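Local coordinates for protein putative hexose oxidase (Nonomuraea sp. ATCC 39727, PDB 5AWV) that probably oxidises a sugar of glycopeptide antibiotics such as teicoplanin, using a covalently bound FAD cofactor, at residues Leu251-Phe257 and Phe309-Val315. Residues are numbered along the deposited sequence; the frame is centred on the assembly and turned at random.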
loop_
_atom_site.group_PDB
_atom_site.type_symbol
_atom_site.label_atom_id
_atom_site.label_comp_id
_atom_site.label_asym_id
_atom_site.label_seq_id
_atom_site.Cartn_x
_atom_site.Cartn_y
_atom_site.Cartn_z
ATOM N N LEU A 251 -4.066 16.984 -17.050
ATOM C CA LEU A 251 -4.961 16.671 -18.151
ATOM C C LEU A 251 -5.307 15.195 -18.149
ATOM O O LEU A 251 -4.436 14.313 -18.103
ATOM C CB LEU A 251 -4.262 17.136 -19.449
ATOM C CG LEU A 251 -4.990 17.557 -20.702
ATOM C CD1 LEU A 251 -6.045 18.637 -20.414
ATOM C CD2 LEU A 251 -3.949 18.075 -21.713
ATOM N N THR A 252 -6.583 14.902 -18.161
ATOM C CA THR A 252 -7.078 13.542 -18.060
ATOM C C THR A 252 -8.030 13.142 -19.210
ATOM O O THR A 252 -8.764 13.975 -19.745
ATOM C CB THR A 252 -7.794 13.321 -16.729
ATOM O OG1 THR A 252 -8.978 14.137 -16.673
ATOM C CG2 THR A 252 -6.853 13.707 -15.509
ATOM N N SER A 253 -8.004 11.878 -19.565
ATOM C CA SER A 253 -8.948 11.318 -20.476
ATOM C C SER A 253 -9.076 9.849 -20.225
ATOM O O SER A 253 -8.097 9.229 -19.827
ATOM C CB SER A 253 -8.378 11.558 -21.903
ATOM O OG SER A 253 -9.202 10.980 -22.907
ATOM N N THR A 254 -10.233 9.256 -20.474
ATOM C CA THR A 254 -10.357 7.780 -20.494
ATOM C C THR A 254 -10.852 7.358 -21.867
ATOM O O THR A 254 -11.906 7.815 -22.285
ATOM C CB THR A 254 -11.315 7.352 -19.373
ATOM O OG1 THR A 254 -10.785 7.785 -18.098
ATOM C CG2 THR A 254 -11.625 5.863 -19.381
ATOM N N VAL A 255 -10.077 6.543 -22.586
ATOM C CA VAL A 255 -10.481 5.956 -23.855
ATOM C C VAL A 255 -11.304 4.699 -23.477
ATOM O O VAL A 255 -10.873 3.874 -22.599
ATOM C CB VAL A 255 -9.269 5.495 -24.684
ATOM C CG1 VAL A 255 -9.672 4.782 -25.978
ATOM C CG2 VAL A 255 -8.345 6.620 -25.014
ATOM N N THR A 256 -12.497 4.528 -24.059
ATOM C CA THR A 256 -13.302 3.334 -23.804
ATOM C C THR A 256 -13.275 2.411 -24.997
ATOM O O THR A 256 -13.264 2.879 -26.115
ATOM C CB THR A 256 -14.727 3.788 -23.419
ATOM O OG1 THR A 256 -14.631 4.645 -22.258
ATOM C CG2 THR A 256 -15.518 2.641 -22.991
ATOM N N PHE A 257 -13.251 1.110 -24.799
ATOM C CA PHE A 257 -13.291 0.167 -25.867
ATOM C C PHE A 257 -14.532 -0.645 -25.713
ATOM O O PHE A 257 -15.038 -0.804 -24.612
ATOM C CB PHE A 257 -12.087 -0.760 -25.814
ATOM C CG PHE A 257 -10.789 -0.014 -25.838
ATOM C CD1 PHE A 257 -10.221 0.352 -27.021
ATOM C CD2 PHE A 257 -10.162 0.346 -24.663
ATOM C CE1 PHE A 257 -9.024 1.051 -27.038
ATOM C CE2 PHE A 257 -8.966 1.047 -24.680
ATOM C CZ PHE A 257 -8.384 1.382 -25.875
ATOM N N PHE A 309 -13.678 -2.160 -20.181
ATOM C CA PHE A 309 -12.572 -2.202 -21.085
ATOM C C PHE A 309 -12.263 -0.758 -21.399
ATOM O O PHE A 309 -12.984 -0.117 -22.169
ATOM C CB PHE A 309 -13.001 -2.986 -22.329
ATOM C CG PHE A 309 -11.863 -3.482 -23.199
ATOM C CD1 PHE A 309 -10.520 -2.997 -23.088
ATOM C CD2 PHE A 309 -12.122 -4.403 -24.184
ATOM C CE1 PHE A 309 -9.567 -3.422 -23.927
ATOM C CE2 PHE A 309 -11.113 -4.908 -24.978
ATOM C CZ PHE A 309 -9.816 -4.421 -24.854
ATOM N N MET A 310 -11.230 -0.187 -20.729
ATOM C CA MET A 310 -10.969 1.219 -20.803
ATOM C C MET A 310 -9.518 1.550 -20.429
ATOM O O MET A 310 -8.829 0.715 -19.887
ATOM C CB MET A 310 -11.908 1.936 -19.880
ATOM C CG MET A 310 -11.860 1.440 -18.472
ATOM S SD MET A 310 -12.722 2.639 -17.466
ATOM C CE MET A 310 -12.798 1.592 -16.045
ATOM N N MET A 311 -9.106 2.777 -20.686
ATOM C CA MET A 311 -7.719 3.207 -20.484
ATOM C C MET A 311 -7.739 4.611 -19.976
ATOM O O MET A 311 -7.750 5.571 -20.757
ATOM C CB MET A 311 -6.882 3.038 -21.744
ATOM C CG MET A 311 -5.433 3.379 -21.550
ATOM S SD MET A 311 -4.383 3.174 -23.004
ATOM C CE MET A 311 -4.758 4.709 -23.853
ATOM N N PRO A 312 -7.797 4.765 -18.660
ATOM C CA PRO A 312 -7.611 6.125 -18.148
ATOM C C PRO A 312 -6.175 6.604 -18.406
ATOM O O PRO A 312 -5.192 5.782 -18.356
ATOM C CB PRO A 312 -7.897 5.994 -16.618
ATOM C CG PRO A 312 -8.512 4.644 -16.489
ATOM C CD PRO A 312 -8.129 3.790 -17.624
ATOM N N ILE A 313 -6.037 7.887 -18.649
ATOM C CA ILE A 313 -4.758 8.521 -18.872
ATOM C C ILE A 313 -4.713 9.835 -18.100
ATOM O O ILE A 313 -5.714 10.594 -18.043
ATOM C CB ILE A 313 -4.562 8.858 -20.358
ATOM C CG1 ILE A 313 -4.928 7.663 -21.215
ATOM C CG2 ILE A 313 -3.174 9.399 -20.656
ATOM C CD1 ILE A 313 -5.175 8.076 -22.649
ATOM N N GLN A 314 -3.542 10.169 -17.585
ATOM C CA GLN A 314 -3.329 11.512 -17.096
ATOM C C GLN A 314 -1.987 12.021 -17.411
ATOM O O GLN A 314 -0.996 11.250 -17.459
ATOM C CB GLN A 314 -3.589 11.531 -15.590
ATOM C CG GLN A 314 -2.710 10.651 -14.805
ATOM C CD GLN A 314 -2.986 10.721 -13.256
ATOM O OE1 GLN A 314 -2.151 11.163 -12.495
ATOM N NE2 GLN A 314 -4.121 10.297 -12.862
ATOM N N VAL A 315 -1.888 13.321 -17.592
ATOM C CA VAL A 315 -0.612 13.955 -17.841
ATOM C C VAL A 315 -0.515 15.204 -17.014
ATOM O O VAL A 315 -1.506 15.915 -16.848
ATOM C CB VAL A 315 -0.507 14.355 -19.333
ATOM C CG1 VAL A 315 0.860 14.893 -19.712
ATOM C CG2 VAL A 315 -0.775 13.121 -20.151
HETATM O O HOH W 1 -15.850 -0.964 -21.968
#
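Phe257 sets its CB over one face of the Phe309 ring, 3.9 Å from the centroid, where the two antiparallel strands come to their last pair; the rings themselves stand obliquely, their planes at 44°. With CG beside its own backbone N (chi1 -56°), the Phe257 ring turns back along its own strand, alongside Met311, and its edge atom CE2 comes 4.1 Å from CB of Met311. On the same face, Val255 CG2 touches both Met311 CE and Ile313 CD1, at 4.2 Å each; helices 264-280 and 322-334 cover this side. On the other face Thr254 divides its branches: CG2 touches Met310 SD at 3.9 Å, while OG1 passes 3.7 Å from Pro312 CB and hydrogen-bonds the backbone of the bound glycopeptide. Between the faces, paired N-H...O bonds join Leu251 with Val315, Ser253 with Ile313 and Val255 with Met311. Phe257 N closes the series on Phe309 O (2.9 Å, 171° at the hydrogen), and a water links Phe257 O to Phe309 N. These are neighbouring inner strands of the antiparallel sheet, backed by helices on one face and meeting the antibiotic on the other, as in the substrate domain of berberine-bridge-enzyme-like flavoproteins.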